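Local coordinates for phosphotriesterase homology protein (Escherichia coli, PDB 1BF6) that hydrolyses phosphorylated glyceryl acetates, and also aromatic acetates and propionates, with two bound zinc ions per subunit, at residues T127-I132 and T158-M163; Y204-T209 and R236-M241. One frame throughout, in Å; residues are numbered along the deposited sequence.

Contact 1 of 2, residues T127-I132 and T158-M163; sequences TSEGKI and TSFSTM. With SO4 (sulfate ion), chain E.
Water 1 is the best-held polar atom between 127-132 and 158-163, with four hydrogen-bonding partners. Its oxygen accepts the backbone N-H of Ser159, 2.9 Å from N. Thr127 OG1 lies 2.7 Å from the same water oxygen, and the carbonyl oxygens of Ser128 and Thr162 complete the set. With more acceptors around it than protons, the water cannot serve all at once. Thr127 OG1 also bonds to Gln167 of helix 164-173. Thr162 OG1 is held from two directions. It accepts a nearly straight bond from Gly130 N, at 3.0 Å and 167°. It donates to Ser159 O at 2.7 Å, in the plane of that carbonyl. Its chi1 of 65° places OG1 in the crowded position between backbone N and carbonyl carbon. A valine here would lose both bonds of the hydroxyl, and would probably loosen the turn of 127-132 from its neighbour.

That turn is type II, from Ser128 to Lys131, with Gly130 at positive phi. The two loops follow strands 122-126 and 154-157 at the metal-site end of a TIM barrel. Ser159 OG donates to Thr127 O, 2.9 Å away and in the carbonyl plane. The same OG is bonded to NE2 of His157, a zinc ligand, so Ser159 is a second-shell residue that probably steadies its imidazole.

Met163 bends at chi2 and chi3 and lies along the turn. Its SD is 3.4 Å from Gly130 C. Its methyl CE meets Ile132 CG1 at 4.1 Å. Glu129 extends its chain so that OE1 approaches Phe160 CD2, with carboxylate and ring planes 47° apart. Met163 is the N-cap of helix 164-173; its N donates to sulfate O2 at 2.8 Å. Lys189 also binds this sulfate, which is probably from the crystallisation liquor.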
loop_
_atom_site.group_PDB
_atom_site.type_symbol
_atom_site.label_atom_id
_atom_site.label_comp_id
_atom_site.label_asym_id
_atom_site.label_seq_id
_atom_site.Cartn_x
_atom_site.Cartn_y
_atom_site.Cartn_z
ATOM N N THR A 127 -2.547 -0.076 -12.217
ATOM C CA THR A 127 -2.836 0.273 -13.589
ATOM C C THR A 127 -1.609 1.019 -14.117
ATOM O O THR A 127 -0.765 1.491 -13.336
ATOM C CB THR A 127 -4.110 1.135 -13.715
ATOM O OG1 THR A 127 -4.047 2.230 -12.793
ATOM C CG2 THR A 127 -5.367 0.291 -13.434
ATOM N N SER A 128 -1.488 1.087 -15.438
ATOM C CA SER A 128 -0.352 1.745 -16.073
ATOM C C SER A 128 -0.499 3.265 -16.082
ATOM O O SER A 128 -1.548 3.800 -15.715
ATOM C CB SER A 128 -0.173 1.209 -17.503
ATOM O OG SER A 128 0.233 -0.147 -17.476
ATOM N N GLU A 129 0.555 3.961 -16.497
ATOM C CA GLU A 129 0.515 5.414 -16.547
ATOM C C GLU A 129 -0.440 5.960 -17.607
ATOM O O GLU A 129 -0.229 5.775 -18.810
ATOM C CB GLU A 129 1.923 5.980 -16.761
ATOM C CG GLU A 129 1.974 7.508 -16.772
ATOM C CD GLU A 129 3.401 8.071 -16.745
ATOM O OE1 GLU A 129 4.384 7.288 -16.692
ATOM O OE2 GLU A 129 3.532 9.310 -16.751
ATOM N N GLY A 130 -1.509 6.608 -17.153
ATOM C CA GLY A 130 -2.464 7.207 -18.062
ATOM C C GLY A 130 -3.397 6.255 -18.786
ATOM O O GLY A 130 -4.119 6.668 -19.695
ATOM N N LYS A 131 -3.410 4.993 -18.379
ATOM C CA LYS A 131 -4.284 4.017 -19.020
ATOM C C LYS A 131 -4.461 2.740 -18.220
ATOM O O LYS A 131 -3.604 2.365 -17.424
ATOM C CB LYS A 131 -3.746 3.648 -20.413
ATOM C CG LYS A 131 -2.436 2.906 -20.351
ATOM C CD LYS A 131 -1.931 2.422 -21.703
ATOM C CE LYS A 131 -0.599 1.690 -21.508
ATOM N NZ LYS A 131 -0.029 1.135 -22.764
ATOM N N ILE A 132 -5.613 2.103 -18.409
ATOM C CA ILE A 132 -5.898 0.819 -17.786
ATOM C C ILE A 132 -5.903 -0.132 -18.984
ATOM O O ILE A 132 -6.729 0.004 -19.894
ATOM C CB ILE A 132 -7.277 0.784 -17.076
ATOM C CG1 ILE A 132 -7.309 1.810 -15.932
ATOM C CG2 ILE A 132 -7.552 -0.617 -16.550
ATOM C CD1 ILE A 132 -8.614 1.841 -15.147
ATOM N N THR A 158 -1.540 3.475 -8.351
ATOM C CA THR A 158 -1.795 4.353 -9.480
ATOM C C THR A 158 -0.388 4.748 -9.935
ATOM O O THR A 158 0.497 4.993 -9.105
ATOM C CB THR A 158 -2.629 5.640 -9.159
ATOM O OG1 THR A 158 -1.965 6.444 -8.174
ATOM C CG2 THR A 158 -4.043 5.285 -8.713
ATOM N N SER A 159 -0.161 4.689 -11.240
ATOM C CA SER A 159 1.134 5.050 -11.814
ATOM C C SER A 159 1.217 6.563 -11.945
ATOM O O SER A 159 0.491 7.179 -12.726
ATOM C CB SER A 159 1.324 4.359 -13.164
ATOM O OG SER A 159 1.662 3.001 -12.965
ATOM N N PHE A 160 2.094 7.161 -11.144
ATOM C CA PHE A 160 2.266 8.609 -11.140
ATOM C C PHE A 160 0.957 9.356 -10.908
ATOM O O PHE A 160 0.663 10.360 -11.562
ATOM C CB PHE A 160 3.004 9.069 -12.400
ATOM C CG PHE A 160 4.393 8.515 -12.483
ATOM C CD1 PHE A 160 5.376 8.961 -11.597
ATOM C CD2 PHE A 160 4.696 7.480 -13.363
ATOM C CE1 PHE A 160 6.640 8.382 -11.575
ATOM C CE2 PHE A 160 5.960 6.887 -13.355
ATOM C CZ PHE A 160 6.935 7.339 -12.455
ATOM N N SER A 161 0.181 8.827 -9.959
ATOM C CA SER A 161 -1.102 9.400 -9.552
ATOM C C SER A 161 -2.152 9.522 -10.653
ATOM O O SER A 161 -2.985 10.428 -10.616
ATOM C CB SER A 161 -0.872 10.762 -8.877
ATOM O OG SER A 161 0.049 10.625 -7.806
ATOM N N THR A 162 -2.121 8.604 -11.624
ATOM C CA THR A 162 -3.090 8.631 -12.729
ATOM C C THR A 162 -4.072 7.457 -12.654
ATOM O O THR A 162 -3.757 6.422 -12.076
ATOM C CB THR A 162 -2.407 8.531 -14.129
ATOM O OG1 THR A 162 -1.766 7.251 -14.261
ATOM C CG2 THR A 162 -1.389 9.642 -14.321
ATOM N N MET A 163 -5.256 7.659 -13.236
ATOM C CA MET A 163 -6.308 6.641 -13.345
ATOM C C MET A 163 -7.058 6.205 -12.085
ATOM O O MET A 163 -7.831 5.247 -12.136
ATOM C CB MET A 163 -5.770 5.391 -14.071
ATOM C CG MET A 163 -4.983 5.694 -15.353
ATOM S SD MET A 163 -5.809 6.824 -16.459
ATOM C CE MET A 163 -7.026 5.713 -17.170
HETATM S S SO4 E . -5.092 11.492 -14.453
HETATM O O1 SO4 E . -4.211 11.985 -15.509
HETATM O O2 SO4 E . -5.467 10.035 -14.729
HETATM O O3 SO4 E . -4.423 11.531 -13.050
HETATM O O4 SO4 E . -6.327 12.390 -14.380
HETATM O O HOH W 1 -2.381 4.331 -13.099
#

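Contact 2 of 2, residues Y204-T209 and R236-M241; sequences YVQFDT and RVMLSM
Strands 204-207 and 237-239 run parallel, with axes 33° apart, and four backbone hydrogen bonds join them: Val205 N to Arg236 O, Met238 N to Val205 O and Phe207 N to Met238 O, each nearly along the C=O axis, and Ser240 N to Phe207 O, whose donor stands 28° above the carbonyl plane.

Arg236 crosses the Tyr204 ring with its chain bent at chi2. CD of Arg236 sits over the centre of one face of the Tyr204 ring, 3.7 Å from the centroid, in a CH-pi contact. The guanidinium has Tyr204 CE1 over one face, and the two planes are 25° apart. Arg236 NH1 comes to 3.5 Å from Tyr204 OH, but the angle is too poor for a hydrogen bond. Phe289 makes an edge-to-face contact with the same Tyr204. Met238 CE comes to 4.2 Å from Tyr204 CD2. Met238 and Gln206 lie side by side on one face of the sheet, with Met238 CB 4.1 Å from Gln206 CG.

Val205, Val237, Phe207 and Leu239 share the other face. Val205 CG2 meets Val237 CG2 at 3.9 Å. Phe207 CB meets Leu239 CD2 at 3.8 Å, while the ring atom CD1 of Phe207 touches Val237 CG1. Helix 218-230 packs on Phe207 and Val237.

Beyond the strands, Asp208 CB and Ser240 CB touch at 3.6 Å, but their polar ends diverge. Asp208 OD1 bonds to ND1 of His185, a zinc ligand, and would probably orient and polarise that imidazole. Ser240 OG bonds to Glu12 and to the backbone N of His11, another zinc ligand. The two strands and helix 218-230 between them form a beta-alpha-beta unit of the TIM barrel, its C-terminal strand ends bordering the binuclear zinc site.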
loop_
_atom_site.group_PDB
_atom_site.type_symbol
_atom_site.label_atom_id
_atom_site.label_comp_id
_atom_site.label_asym_id
_atom_site.label_seq_id
_atom_site.Cartn_x
_atom_site.Cartn_y
_atom_site.Cartn_z
ATOM N N TYR A 204 -10.919 5.659 0.099
ATOM C CA TYR A 204 -9.825 6.198 0.922
ATOM C C TYR A 204 -8.688 6.495 -0.063
ATOM O O TYR A 204 -8.605 5.877 -1.140
ATOM C CB TYR A 204 -9.325 5.193 1.946
ATOM C CG TYR A 204 -10.200 5.053 3.168
ATOM C CD1 TYR A 204 -11.417 4.379 3.104
ATOM C CD2 TYR A 204 -9.783 5.554 4.410
ATOM C CE1 TYR A 204 -12.201 4.198 4.238
ATOM C CE2 TYR A 204 -10.556 5.378 5.560
ATOM C CZ TYR A 204 -11.770 4.696 5.464
ATOM O OH TYR A 204 -12.549 4.505 6.584
ATOM N N VAL A 205 -7.861 7.482 0.271
ATOM C CA VAL A 205 -6.724 7.872 -0.564
ATOM C C VAL A 205 -5.431 7.783 0.254
ATOM O O VAL A 205 -5.446 7.915 1.484
ATOM C CB VAL A 205 -6.883 9.299 -1.149
ATOM C CG1 VAL A 205 -8.039 9.334 -2.157
ATOM C CG2 VAL A 205 -7.106 10.328 -0.021
ATOM N N GLN A 206 -4.321 7.527 -0.434
ATOM C CA GLN A 206 -3.038 7.405 0.235
ATOM C C GLN A 206 -1.928 8.322 -0.259
ATOM O O GLN A 206 -1.774 8.550 -1.457
ATOM C CB GLN A 206 -2.548 5.969 0.173
ATOM C CG GLN A 206 -3.362 5.036 1.018
ATOM C CD GLN A 206 -3.003 3.591 0.828
ATOM O OE1 GLN A 206 -2.034 3.239 0.123
ATOM N NE2 GLN A 206 -3.796 2.726 1.440
ATOM N N PHE A 207 -1.236 8.928 0.708
ATOM C CA PHE A 207 -0.072 9.767 0.455
ATOM C C PHE A 207 0.986 8.792 0.964
ATOM O O PHE A 207 1.379 8.820 2.141
ATOM C CB PHE A 207 -0.104 11.054 1.306
ATOM C CG PHE A 207 -1.049 12.121 0.783
ATOM C CD1 PHE A 207 -2.408 11.848 0.570
ATOM C CD2 PHE A 207 -0.583 13.410 0.511
ATOM C CE1 PHE A 207 -3.279 12.841 0.089
ATOM C CE2 PHE A 207 -1.444 14.406 0.033
ATOM C CZ PHE A 207 -2.798 14.121 -0.180
ATOM N N ASP A 208 1.376 7.865 0.089
ATOM C CA ASP A 208 2.331 6.804 0.437
ATOM C C ASP A 208 3.703 6.842 -0.239
ATOM O O ASP A 208 4.422 5.835 -0.216
ATOM C CB ASP A 208 1.699 5.423 0.194
ATOM C CG ASP A 208 1.097 5.287 -1.199
ATOM O OD1 ASP A 208 1.566 5.966 -2.134
ATOM O OD2 ASP A 208 0.118 4.521 -1.348
ATOM N N THR A 209 4.042 7.964 -0.866
ATOM C CA THR A 209 5.349 8.103 -1.510
ATOM C C THR A 209 6.164 9.189 -0.775
ATOM O O THR A 209 7.030 9.858 -1.359
ATOM C CB THR A 209 5.226 8.428 -3.015
ATOM O OG1 THR A 209 4.486 9.640 -3.206
ATOM C CG2 THR A 209 4.522 7.275 -3.767
ATOM N N ARG A 236 -10.333 10.106 5.635
ATOM C CA ARG A 236 -10.243 9.291 4.415
ATOM C C ARG A 236 -8.814 9.199 3.868
ATOM O O ARG A 236 -8.588 8.610 2.808
ATOM C CB ARG A 236 -11.181 9.827 3.323
ATOM C CG ARG A 236 -12.654 9.517 3.561
ATOM C CD ARG A 236 -12.879 8.023 3.724
ATOM N NE ARG A 236 -14.285 7.731 3.986
ATOM C CZ ARG A 236 -14.815 7.553 5.195
ATOM N NH1 ARG A 236 -14.064 7.622 6.290
ATOM N NH2 ARG A 236 -16.125 7.375 5.317
ATOM N N VAL A 237 -7.855 9.736 4.627
ATOM C CA VAL A 237 -6.444 9.761 4.231
ATOM C C VAL A 237 -5.550 8.852 5.067
ATOM O O VAL A 237 -5.642 8.833 6.301
ATOM C CB VAL A 237 -5.869 11.209 4.316
ATOM C CG1 VAL A 237 -4.398 11.231 3.908
ATOM C CG2 VAL A 237 -6.651 12.141 3.439
ATOM N N MET A 238 -4.723 8.059 4.384
ATOM C CA MET A 238 -3.761 7.191 5.045
ATOM C C MET A 238 -2.360 7.512 4.491
ATOM O O MET A 238 -2.236 8.107 3.410
ATOM C CB MET A 238 -4.146 5.720 4.940
ATOM C CG MET A 238 -5.438 5.425 5.714
ATOM S SD MET A 238 -5.810 3.694 5.956
ATOM C CE MET A 238 -6.290 3.230 4.293
ATOM N N LEU A 239 -1.324 7.140 5.246
ATOM C CA LEU A 239 0.060 7.483 4.900
ATOM C C LEU A 239 1.052 6.335 4.894
ATOM O O LEU A 239 0.867 5.337 5.590
ATOM C CB LEU A 239 0.578 8.525 5.915
ATOM C CG LEU A 239 -0.288 9.749 6.257
ATOM C CD1 LEU A 239 0.350 10.515 7.423
ATOM C CD2 LEU A 239 -0.454 10.657 5.068
ATOM N N SER A 240 2.140 6.522 4.134
ATOM C CA SER A 240 3.228 5.548 4.050
ATOM C C SER A 240 4.441 6.073 3.252
ATOM O O SER A 240 4.414 7.189 2.730
ATOM C CB SER A 240 2.739 4.210 3.470
ATOM O OG SER A 240 2.988 3.151 4.389
ATOM N N MET A 241 5.485 5.248 3.175
ATOM C CA MET A 241 6.738 5.568 2.472
ATOM C C MET A 241 6.917 4.771 1.165
ATOM O O MET A 241 7.666 5.175 0.263
ATOM C CB MET A 241 7.932 5.226 3.379
ATOM C CG MET A 241 7.926 5.878 4.761
ATOM S SD MET A 241 8.054 7.631 4.632
ATOM C CE MET A 241 9.723 7.773 4.004
#

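In the fold
From the N terminus the chain first lays down strands 7-12, 47-52 and 75-80. Contact 1 then closes a loop of 25 residues, mostly helix 134-150 and strand 154-157. Strand 181-183 and helix 192-200 follow. Contact 2 closes the next loop, which carries helix 218-230. The two loops are in series; they neither nest nor cross. The centres of contact 1 and contact 2 are about 16 Å apart. The nearest atoms of contact 1 and contact 2 are about 6 Å apart, without touching. Contact 1 ties surface loops above two neighbouring strands, whereas contact 2 is a buried strand pairing. Strand 181-183 lies between them in the sheet. Backbone bonds between Leu239 and Ala10 link contact 2 to strand 7-12.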